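Enolase (alpha proteobacterium BAL199, PDB 3UGV) probably catalyses a magnesium-dependent reaction that starts by removing a proton next to a substrate carboxylate, as enolase-superfamily enzymes of the mandelate racemase type do. Local coordinates at residues 251-256 with 260-265; 277-280 with 284-287; 299-304 with 308-313. One frame throughout, in Å; residues are numbered along the deposited sequence.

Interaction 1: 251-256 with 260-265; sequences EEPVVY and DGYAQL. With MG (magnesium ion), chain B.
The phenol ring of Tyr262 meets Val254 coming from the opposite direction, and the valine CG2 methyl sits over one ring face in a CH-pi contact, 3.9 Å from the ring centroid and shifted toward the rim. With CG1 of Val254 anti to its carbonyl carbon (chi1 -57°), CG2 is the branch presented to the ring. Pro253 meets the same ring edge-on: its CD lies in the ring plane, 3.6 Å from Tyr262 CE1. The proline and Leu265 slide past each other in opposite directions, with Pro253 CG 3.7 Å from Leu265 CD1. At the far end, Tyr262 OH gives a weak hydrogen bond to Val254 O at 2.6 Å and stands 3.2 Å from Glu252 CA. Face, edge and hydroxyl are thus all engaged by one short piece of loop. A phenylalanine in place of Tyr262 would probably leave Val254 O without this donor and the loop less firmly fixed to the helix. At the end of strand 249-251, Glu251 OE2 binds magnesium at 1.9 Å, in a site completed by Asp225, Glu277 and waters, while Glu252 OE2 accepts a hydrogen bond from Asn278 ND2. The contact joins this strand of the (beta/alpha) barrel to helix 259-268, the next element. Leu273 and Ile275 of strand 273-275 pack on Tyr262, and Met232 and Ala235 of helix 232-242 touch Val254.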
loop_
_atom_site.group_PDB
_atom_site.type_symbol
_atom_site.label_atom_id
_atom_site.label_comp_id
_atom_site.label_asym_id
_atom_site.label_seq_id
_atom_site.Cartn_x
_atom_site.Cartn_y
_atom_site.Cartn_z
ATOM N N GLU F 251 -26.400 9.104 -2.877
ATOM C CA GLU F 251 -25.669 10.355 -2.714
ATOM C C GLU F 251 -25.502 10.739 -1.253
ATOM O O GLU F 251 -26.473 10.710 -0.495
ATOM C CB GLU F 251 -26.400 11.463 -3.472
ATOM C CG GLU F 251 -25.654 12.762 -3.620
ATOM C CD GLU F 251 -26.448 13.774 -4.443
ATOM O OE1 GLU F 251 -27.048 13.387 -5.482
ATOM O OE2 GLU F 251 -26.483 14.954 -4.040
ATOM N N GLU F 252 -24.257 11.068 -0.887
ATOM C CA GLU F 252 -23.862 11.613 0.432
ATOM C C GLU F 252 -24.604 11.054 1.641
ATOM O O GLU F 252 -25.369 11.772 2.304
ATOM C CB GLU F 252 -23.951 13.145 0.441
ATOM C CG GLU F 252 -22.870 13.828 -0.382
ATOM C CD GLU F 252 -22.835 15.342 -0.198
ATOM O OE1 GLU F 252 -23.920 15.963 -0.063
ATOM O OE2 GLU F 252 -21.714 15.910 -0.198
ATOM N N PRO F 253 -24.394 9.770 1.939
ATOM C CA PRO F 253 -25.126 9.249 3.099
ATOM C C PRO F 253 -24.635 9.832 4.428
ATOM O O PRO F 253 -25.426 9.920 5.353
ATOM C CB PRO F 253 -24.860 7.735 3.039
ATOM C CG PRO F 253 -23.731 7.558 2.065
ATOM C CD PRO F 253 -23.774 8.711 1.130
ATOM N N VAL F 254 -23.359 10.210 4.516
ATOM C CA VAL F 254 -22.775 10.680 5.772
ATOM C C VAL F 254 -22.122 12.034 5.581
ATOM O O VAL F 254 -22.098 12.556 4.473
ATOM C CB VAL F 254 -21.729 9.688 6.355
ATOM C CG1 VAL F 254 -22.347 8.318 6.552
ATOM C CG2 VAL F 254 -20.493 9.601 5.463
ATOM N N VAL F 255 -21.614 12.610 6.666
ATOM C CA VAL F 255 -21.051 13.958 6.621
ATOM C C VAL F 255 -19.874 14.050 5.636
ATOM O O VAL F 255 -19.007 13.183 5.589
ATOM C CB VAL F 255 -20.635 14.457 8.020
ATOM C CG1 VAL F 255 -19.491 13.624 8.554
ATOM C CG2 VAL F 255 -20.239 15.914 7.946
ATOM N N TYR F 256 -19.851 15.128 4.862
ATOM C CA TYR F 256 -19.105 15.162 3.610
ATOM C C TYR F 256 -17.602 14.995 3.689
ATOM O O TYR F 256 -16.994 14.605 2.695
ATOM C CB TYR F 256 -19.448 16.419 2.797
ATOM C CG TYR F 256 -18.874 17.755 3.305
ATOM C CD1 TYR F 256 -17.518 18.078 3.136
ATOM C CD2 TYR F 256 -19.706 18.712 3.889
ATOM C CE1 TYR F 256 -17.007 19.318 3.560
ATOM C CE2 TYR F 256 -19.205 19.954 4.317
ATOM C CZ TYR F 256 -17.864 20.249 4.153
ATOM O OH TYR F 256 -17.393 21.473 4.583
ATOM N N ASP F 260 -12.783 8.309 5.195
ATOM C CA ASP F 260 -12.580 6.931 5.644
ATOM C C ASP F 260 -13.896 6.164 5.552
ATOM O O ASP F 260 -13.908 5.029 5.108
ATOM C CB ASP F 260 -12.026 6.869 7.064
ATOM C CG ASP F 260 -10.690 7.589 7.203
ATOM O OD1 ASP F 260 -9.747 7.309 6.429
ATOM O OD2 ASP F 260 -10.595 8.453 8.087
ATOM N N GLY F 261 -14.998 6.794 5.965
ATOM C CA GLY F 261 -16.317 6.175 5.910
ATOM C C GLY F 261 -16.807 5.994 4.483
ATOM O O GLY F 261 -17.361 4.956 4.124
ATOM N N TYR F 262 -16.591 7.011 3.653
ATOM C CA TYR F 262 -16.994 6.933 2.256
ATOM C C TYR F 262 -16.295 5.784 1.532
ATOM O O TYR F 262 -16.952 5.012 0.834
ATOM C CB TYR F 262 -16.772 8.270 1.561
ATOM C CG TYR F 262 -17.938 9.217 1.740
ATOM C CD1 TYR F 262 -19.230 8.813 1.440
ATOM C CD2 TYR F 262 -17.752 10.506 2.210
ATOM C CE1 TYR F 262 -20.310 9.666 1.600
ATOM C CE2 TYR F 262 -18.823 11.366 2.375
ATOM C CZ TYR F 262 -20.103 10.936 2.069
ATOM O OH TYR F 262 -21.179 11.790 2.219
ATOM N N ALA F 263 -14.979 5.644 1.727
ATOM C CA ALA F 263 -14.253 4.528 1.129
ATOM C C ALA F 263 -14.832 3.172 1.546
ATOM O O ALA F 263 -14.899 2.270 0.726
ATOM C CB ALA F 263 -12.736 4.598 1.438
ATOM N N GLN F 264 -15.250 3.026 2.806
ATOM C CA GLN F 264 -15.846 1.766 3.275
ATOM C C GLN F 264 -17.179 1.470 2.586
ATOM O O GLN F 264 -17.439 0.342 2.152
ATOM C CB GLN F 264 -16.069 1.777 4.792
ATOM C CG GLN F 264 -14.810 1.771 5.616
ATOM C CD GLN F 264 -13.993 0.509 5.419
ATOM O OE1 GLN F 264 -14.491 -0.598 5.622
ATOM N NE2 GLN F 264 -12.730 0.670 5.018
ATOM N N LEU F 265 -18.019 2.495 2.508
ATOM C CA LEU F 265 -19.335 2.396 1.873
ATOM C C LEU F 265 -19.212 2.084 0.386
ATOM O O LEU F 265 -19.975 1.290 -0.164
ATOM C CB LEU F 265 -20.080 3.720 2.044
ATOM C CG LEU F 265 -20.516 4.015 3.472
ATOM C CD1 LEU F 265 -21.113 5.400 3.579
ATOM C CD2 LEU F 265 -21.518 2.935 3.897
HETATM MG MG MG B . -27.242 16.391 -3.002
HETATM O O HOH W 1 -28.245 17.672 -4.331
HETATM O O HOH W 2 -27.982 17.762 -1.616
HETATM O O HOH W 3 -26.311 15.494 -1.328
#

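Interaction 2: 277-280 with 284-287; sequences ENFY and EMHQ. With MG (magnesium ion), chain B.
The loop that follows strand 273-275 comes nearest to helix 282-290 at Phe279 and Glu284, whose CA atoms are 5.7 Å apart. Glu284 reaches back from the first turn of the helix, its chain extended beyond CG, and OE1 accepts from Tyr280 N at 2.7 Å. The N-H is almost straight on, at 177°, yet it approaches OE1 from above the carboxylate plane, 73° out of it. Beyond this bond, Tyr280 and Glu284 run side by side in the same direction, with Tyr280 CB 3.5 Å from Glu284 OE2. A water donates to Tyr280 O and accepts from Glu284 N, a second, indirect tie between loop and helix. This is a strand-to-helix connection on the catalytic side of the (beta/alpha) barrel: Glu277, at its start, binds magnesium through OE1 at 2.2 Å alongside Asp225 and Glu251. Apolar contact comes from Met285, which crosses the Phe279 side chain at about a right angle. Its CA lies over one ring face, a CH-pi contact 4.0 Å from the Phe279 centroid. Because CG is anti to the backbone N (chi1 -179°), the Met285 chain carries on past the ring, CG 3.7 Å from Phe279 CE2. Val297 of strand 296-297 packs against both Phe279 and Met285, while His286 NE2 hydrogen-bonds Asp260 OD2 of a neighbouring subunit.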
loop_
_atom_site.group_PDB
_atom_site.type_symbol
_atom_site.label_atom_id
_atom_site.label_comp_id
_atom_site.label_asym_id
_atom_site.label_seq_id
_atom_site.Cartn_x
_atom_site.Cartn_y
_atom_site.Cartn_z
ATOM N N GLU F 277 -20.758 17.581 -4.113
ATOM C CA GLU F 277 -21.343 18.911 -4.054
ATOM C C GLU F 277 -20.670 19.771 -2.989
ATOM O O GLU F 277 -20.842 20.971 -2.983
ATOM C CB GLU F 277 -22.848 18.869 -3.827
ATOM C CG GLU F 277 -23.272 18.454 -2.436
ATOM C CD GLU F 277 -24.766 18.203 -2.385
ATOM O OE1 GLU F 277 -25.218 17.243 -3.053
ATOM O OE2 GLU F 277 -25.490 18.973 -1.712
ATOM N N ASN F 278 -19.903 19.151 -2.101
ATOM C CA ASN F 278 -19.205 19.880 -1.035
ATOM C C ASN F 278 -17.685 19.948 -1.192
ATOM O O ASN F 278 -16.988 20.331 -0.253
ATOM C CB ASN F 278 -19.538 19.284 0.324
ATOM C CG ASN F 278 -20.897 19.733 0.840
ATOM O OD1 ASN F 278 -21.064 20.871 1.294
ATOM N ND2 ASN F 278 -21.873 18.837 0.777
ATOM N N PHE F 279 -17.183 19.552 -2.364
ATOM C CA PHE F 279 -15.771 19.715 -2.703
ATOM C C PHE F 279 -15.422 21.201 -2.813
ATOM O O PHE F 279 -15.942 21.903 -3.684
ATOM C CB PHE F 279 -15.470 19.094 -4.068
ATOM C CG PHE F 279 -15.447 17.595 -4.080
ATOM C CD1 PHE F 279 -15.350 16.871 -2.903
ATOM C CD2 PHE F 279 -15.502 16.911 -5.286
ATOM C CE1 PHE F 279 -15.312 15.506 -2.929
ATOM C CE2 PHE F 279 -15.480 15.540 -5.316
ATOM C CZ PHE F 279 -15.373 14.833 -4.134
ATOM N N TYR F 280 -14.533 21.682 -1.958
ATOM C CA TYR F 280 -14.041 23.052 -2.103
ATOM C C TYR F 280 -12.753 23.087 -2.928
ATOM O O TYR F 280 -11.654 23.078 -2.379
ATOM C CB TYR F 280 -13.856 23.708 -0.731
ATOM C CG TYR F 280 -15.173 24.114 -0.113
ATOM C CD1 TYR F 280 -15.754 25.339 -0.428
ATOM C CD2 TYR F 280 -15.856 23.256 0.757
ATOM C CE1 TYR F 280 -16.970 25.711 0.113
ATOM C CE2 TYR F 280 -17.080 23.612 1.293
ATOM C CZ TYR F 280 -17.632 24.847 0.971
ATOM O OH TYR F 280 -18.849 25.223 1.496
ATOM N N GLU F 284 -9.359 19.240 -3.652
ATOM C CA GLU F 284 -10.197 18.458 -2.745
ATOM C C GLU F 284 -10.777 17.221 -3.440
ATOM O O GLU F 284 -10.782 16.134 -2.868
ATOM C CB GLU F 284 -11.299 19.322 -2.175
ATOM C CG GLU F 284 -11.718 18.963 -0.777
ATOM C CD GLU F 284 -12.430 20.125 -0.096
ATOM O OE1 GLU F 284 -13.679 20.076 0.037
ATOM O OE2 GLU F 284 -11.731 21.094 0.293
ATOM N N MET F 285 -11.238 17.389 -4.676
ATOM C CA MET F 285 -11.697 16.269 -5.497
ATOM C C MET F 285 -10.578 15.224 -5.674
ATOM O O MET F 285 -10.788 14.010 -5.545
ATOM C CB MET F 285 -12.156 16.758 -6.882
ATOM C CG MET F 285 -12.670 15.607 -7.776
ATOM S SD MET F 285 -13.138 16.116 -9.440
ATOM C CE MET F 285 -14.698 16.906 -9.102
ATOM N N HIS F 286 -9.386 15.710 -5.970
ATOM C CA HIS F 286 -8.232 14.848 -6.202
ATOM C C HIS F 286 -7.930 14.008 -4.944
ATOM O O HIS F 286 -7.630 12.812 -5.033
ATOM C CB HIS F 286 -7.044 15.727 -6.659
ATOM C CG HIS F 286 -5.694 15.191 -6.294
ATOM N ND1 HIS F 286 -5.101 14.141 -6.963
ATOM C CD2 HIS F 286 -4.806 15.587 -5.350
ATOM C CE1 HIS F 286 -3.912 13.904 -6.438
ATOM N NE2 HIS F 286 -3.710 14.766 -5.454
ATOM N N GLN F 287 -8.053 14.625 -3.770
ATOM C CA GLN F 287 -7.824 13.918 -2.509
ATOM C C GLN F 287 -8.895 12.863 -2.234
ATOM O O GLN F 287 -8.590 11.769 -1.769
ATOM C CB GLN F 287 -7.746 14.913 -1.357
ATOM C CG GLN F 287 -6.538 15.863 -1.458
ATOM C CD GLN F 287 -6.536 16.902 -0.351
ATOM O OE1 GLN F 287 -7.557 17.106 0.331
ATOM N NE2 GLN F 287 -5.387 17.553 -0.147
HETATM MG MG MG B . -27.242 16.391 -3.002
HETATM O O HOH W 2 -27.982 17.762 -1.616
HETATM O O HOH W 4 -9.038 22.313 -3.385
HETATM O O HOH W 1 -28.245 17.672 -4.331
HETATM O O HOH W 3 -26.311 15.494 -1.328
#

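Interaction 3: 299-304 with 308-313; sequences PDFMRI and SGWMRA
Trp310 drives the six-membered part of its indole as a flat wedge between Phe301 and Pro299, which lie on opposite sides of the ring plane. Phe301 takes one face: the two rings are near parallel, at 24°, but slid apart, with centroids 5.0 Å from each other, so they barely overlap and the closest approach is Phe301 CE1 to Trp310 CE3 at 3.5 Å. Pro299 comes in obliquely, its CD 3.7 Å from Trp310 CZ3. The indole is thrown out to this cleft by its first torsion, CG anti to the backbone N at 174°. Ile304 is the second bump. Its CG1 and CD1 fill the shallow dip over Gly309 and Ala313, CD1 resting on Ala313 CB at 4.0 Å, while CG2 faces the Trp310 backbone. Gly309 allows the backbones to close up: its CA makes a CA-H...O contact with Ile304 O at 3.3 Å, where any beta carbon would collide with that oxygen. The short, weakly bonded helical turn about 301-304, which follows strand 296-297 of the (beta/alpha) barrel, is N-capped by Asp300, whose OD1 accepts from Met302 N at 2.9 Å and weakly from Arg303 N. No hydrogen bond joins the two segments, and the polar groups look elsewhere, Trp310 NE1 to Thr340 and Asp300 OD2 to His327, so this pairing of turn and helix 306-320 rests mainly on apolar shape fit.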
loop_
_atom_site.group_PDB
_atom_site.type_symbol
_atom_site.label_atom_id
_atom_site.label_comp_id
_atom_site.label_asym_id
_atom_site.label_seq_id
_atom_site.Cartn_x
_atom_site.Cartn_y
_atom_site.Cartn_z
ATOM N N PRO F 299 -19.606 18.341 -8.572
ATOM C CA PRO F 299 -19.235 19.614 -7.937
ATOM C C PRO F 299 -20.327 20.681 -8.037
ATOM O O PRO F 299 -21.083 20.738 -9.007
ATOM C CB PRO F 299 -17.996 20.051 -8.725
ATOM C CG PRO F 299 -17.478 18.801 -9.319
ATOM C CD PRO F 299 -18.689 17.992 -9.662
ATOM N N ASP F 300 -20.402 21.503 -7.001
ATOM C CA ASP F 300 -21.291 22.643 -6.930
ATOM C C ASP F 300 -20.471 23.878 -7.307
ATOM O O ASP F 300 -19.344 24.026 -6.833
ATOM C CB ASP F 300 -21.799 22.762 -5.492
ATOM C CG ASP F 300 -22.603 24.019 -5.259
ATOM O OD1 ASP F 300 -21.986 25.095 -5.138
ATOM O OD2 ASP F 300 -23.849 23.934 -5.190
ATOM N N PHE F 301 -21.023 24.765 -8.140
ATOM C CA PHE F 301 -20.243 25.891 -8.697
ATOM C C PHE F 301 -19.794 26.977 -7.708
ATOM O O PHE F 301 -18.770 27.639 -7.920
ATOM C CB PHE F 301 -20.952 26.505 -9.912
ATOM C CG PHE F 301 -21.054 25.555 -11.067
ATOM C CD1 PHE F 301 -19.996 25.409 -11.953
ATOM C CD2 PHE F 301 -22.176 24.766 -11.231
ATOM C CE1 PHE F 301 -20.069 24.513 -12.998
ATOM C CE2 PHE F 301 -22.258 23.863 -12.278
ATOM C CZ PHE F 301 -21.203 23.733 -13.158
ATOM N N MET F 302 -20.542 27.177 -6.632
ATOM C CA MET F 302 -20.080 28.138 -5.645
ATOM C C MET F 302 -18.946 27.571 -4.786
ATOM O O MET F 302 -18.188 28.331 -4.186
ATOM C CB MET F 302 -21.222 28.658 -4.775
ATOM C CG MET F 302 -21.533 27.791 -3.596
ATOM S SD MET F 302 -22.757 28.544 -2.506
ATOM C CE MET F 302 -23.153 27.154 -1.443
ATOM N N ARG F 303 -18.808 26.243 -4.759
ATOM C CA ARG F 303 -17.822 25.598 -3.893
ATOM C C ARG F 303 -16.581 25.128 -4.653
ATOM O O ARG F 303 -15.474 25.180 -4.124
ATOM C CB ARG F 303 -18.438 24.415 -3.139
ATOM C CG ARG F 303 -19.536 24.775 -2.150
ATOM C CD ARG F 303 -19.930 23.589 -1.246
ATOM N NE ARG F 303 -21.100 23.913 -0.430
ATOM C CZ ARG F 303 -22.351 23.528 -0.702
ATOM N NH1 ARG F 303 -22.617 22.777 -1.763
ATOM N NH2 ARG F 303 -23.352 23.894 0.090
ATOM N N ILE F 304 -16.765 24.660 -5.886
ATOM C CA ILE F 304 -15.642 24.147 -6.656
ATOM C C ILE F 304 -14.730 25.255 -7.194
ATOM O O ILE F 304 -13.588 24.991 -7.579
ATOM C CB ILE F 304 -16.101 23.256 -7.834
ATOM C CG1 ILE F 304 -14.937 22.389 -8.338
ATOM C CG2 ILE F 304 -16.665 24.104 -8.961
ATOM C CD1 ILE F 304 -14.734 21.099 -7.544
ATOM N N SER F 308 -13.859 28.425 -13.504
ATOM C CA SER F 308 -12.429 28.102 -13.436
ATOM C C SER F 308 -12.166 26.793 -12.719
ATOM O O SER F 308 -11.481 25.916 -13.252
ATOM C CB SER F 308 -11.652 29.213 -12.721
ATOM O OG SER F 308 -11.673 30.400 -13.481
ATOM N N GLY F 309 -12.702 26.673 -11.502
ATOM C CA GLY F 309 -12.578 25.445 -10.730
ATOM C C GLY F 309 -13.207 24.230 -11.387
ATOM O O GLY F 309 -12.654 23.135 -11.315
ATOM N N TRP F 310 -14.358 24.409 -12.039
ATOM C CA TRP F 310 -14.995 23.281 -12.712
ATOM C C TRP F 310 -14.099 22.711 -13.804
ATOM O O TRP F 310 -13.955 21.492 -13.925
ATOM C CB TRP F 310 -16.345 23.668 -13.313
ATOM C CG TRP F 310 -16.932 22.536 -14.122
ATOM C CD1 TRP F 310 -16.608 22.193 -15.394
ATOM C CD2 TRP F 310 -17.906 21.576 -13.685
ATOM N NE1 TRP F 310 -17.325 21.095 -15.786
ATOM C CE2 TRP F 310 -18.131 20.698 -14.754
ATOM C CE3 TRP F 310 -18.616 21.387 -12.495
ATOM C CZ2 TRP F 310 -19.042 19.640 -14.677
ATOM C CZ3 TRP F 310 -19.512 20.335 -12.413
ATOM C CH2 TRP F 310 -19.719 19.479 -13.499
ATOM N N MET F 311 -13.495 23.588 -14.605
ATOM C CA MET F 311 -12.699 23.120 -15.740
ATOM C C MET F 311 -11.475 22.355 -15.258
ATOM O O MET F 311 -11.075 21.364 -15.862
ATOM C CB MET F 311 -12.287 24.275 -16.672
ATOM C CG MET F 311 -13.457 25.012 -17.370
ATOM S SD MET F 311 -14.685 23.959 -18.172
ATOM C CE MET F 311 -13.678 23.061 -19.340
ATOM N N ARG F 312 -10.880 22.821 -14.166
ATOM C CA ARG F 312 -9.741 22.126 -13.580
ATOM C C ARG F 312 -10.152 20.760 -13.040
ATOM O O ARG F 312 -9.429 19.774 -13.196
ATOM C CB ARG F 312 -9.099 22.985 -12.492
ATOM C CG ARG F 312 -8.353 24.167 -13.094
ATOM C CD ARG F 312 -7.884 25.162 -12.063
ATOM N NE ARG F 312 -7.585 26.446 -12.687
ATOM C CZ ARG F 312 -6.911 27.433 -12.107
ATOM N NH1 ARG F 312 -6.436 27.290 -10.875
ATOM N NH2 ARG F 312 -6.711 28.564 -12.765
ATOM N N ALA F 313 -11.333 20.716 -12.430
ATOM C CA ALA F 313 -11.855 19.499 -11.845
ATOM C C ALA F 313 -12.257 18.540 -12.947
ATOM O O ALA F 313 -12.107 17.330 -12.796
ATOM C CB ALA F 313 -13.045 19.804 -10.928
#

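Overall arrangement
All three are largely buried, and each joins the chain just after a strand of the parallel sheet to a following helix, in interaction 3 through the turn 301-304. Interaction 1 lies farthest from the chain centre (about 19 Å between centres, against 14 and 10 Å) and has partly exposed residues that touch a neighbouring subunit; every touching residue of interaction 3 is buried. Interaction 3 is mainly apolar; interaction 1 adds a weak hydroxyl-to-carbonyl bond from helix to loop, interaction 2 a straight N-H-to-carboxylate bond from loop to helix. The shared magnesium probably makes tolerable the 2.8 Å approach of Glu251 OE2 and Glu277 OE1. Arg303 ties interaction 3 to Glu277 O; interactions 1 and 3 do not touch.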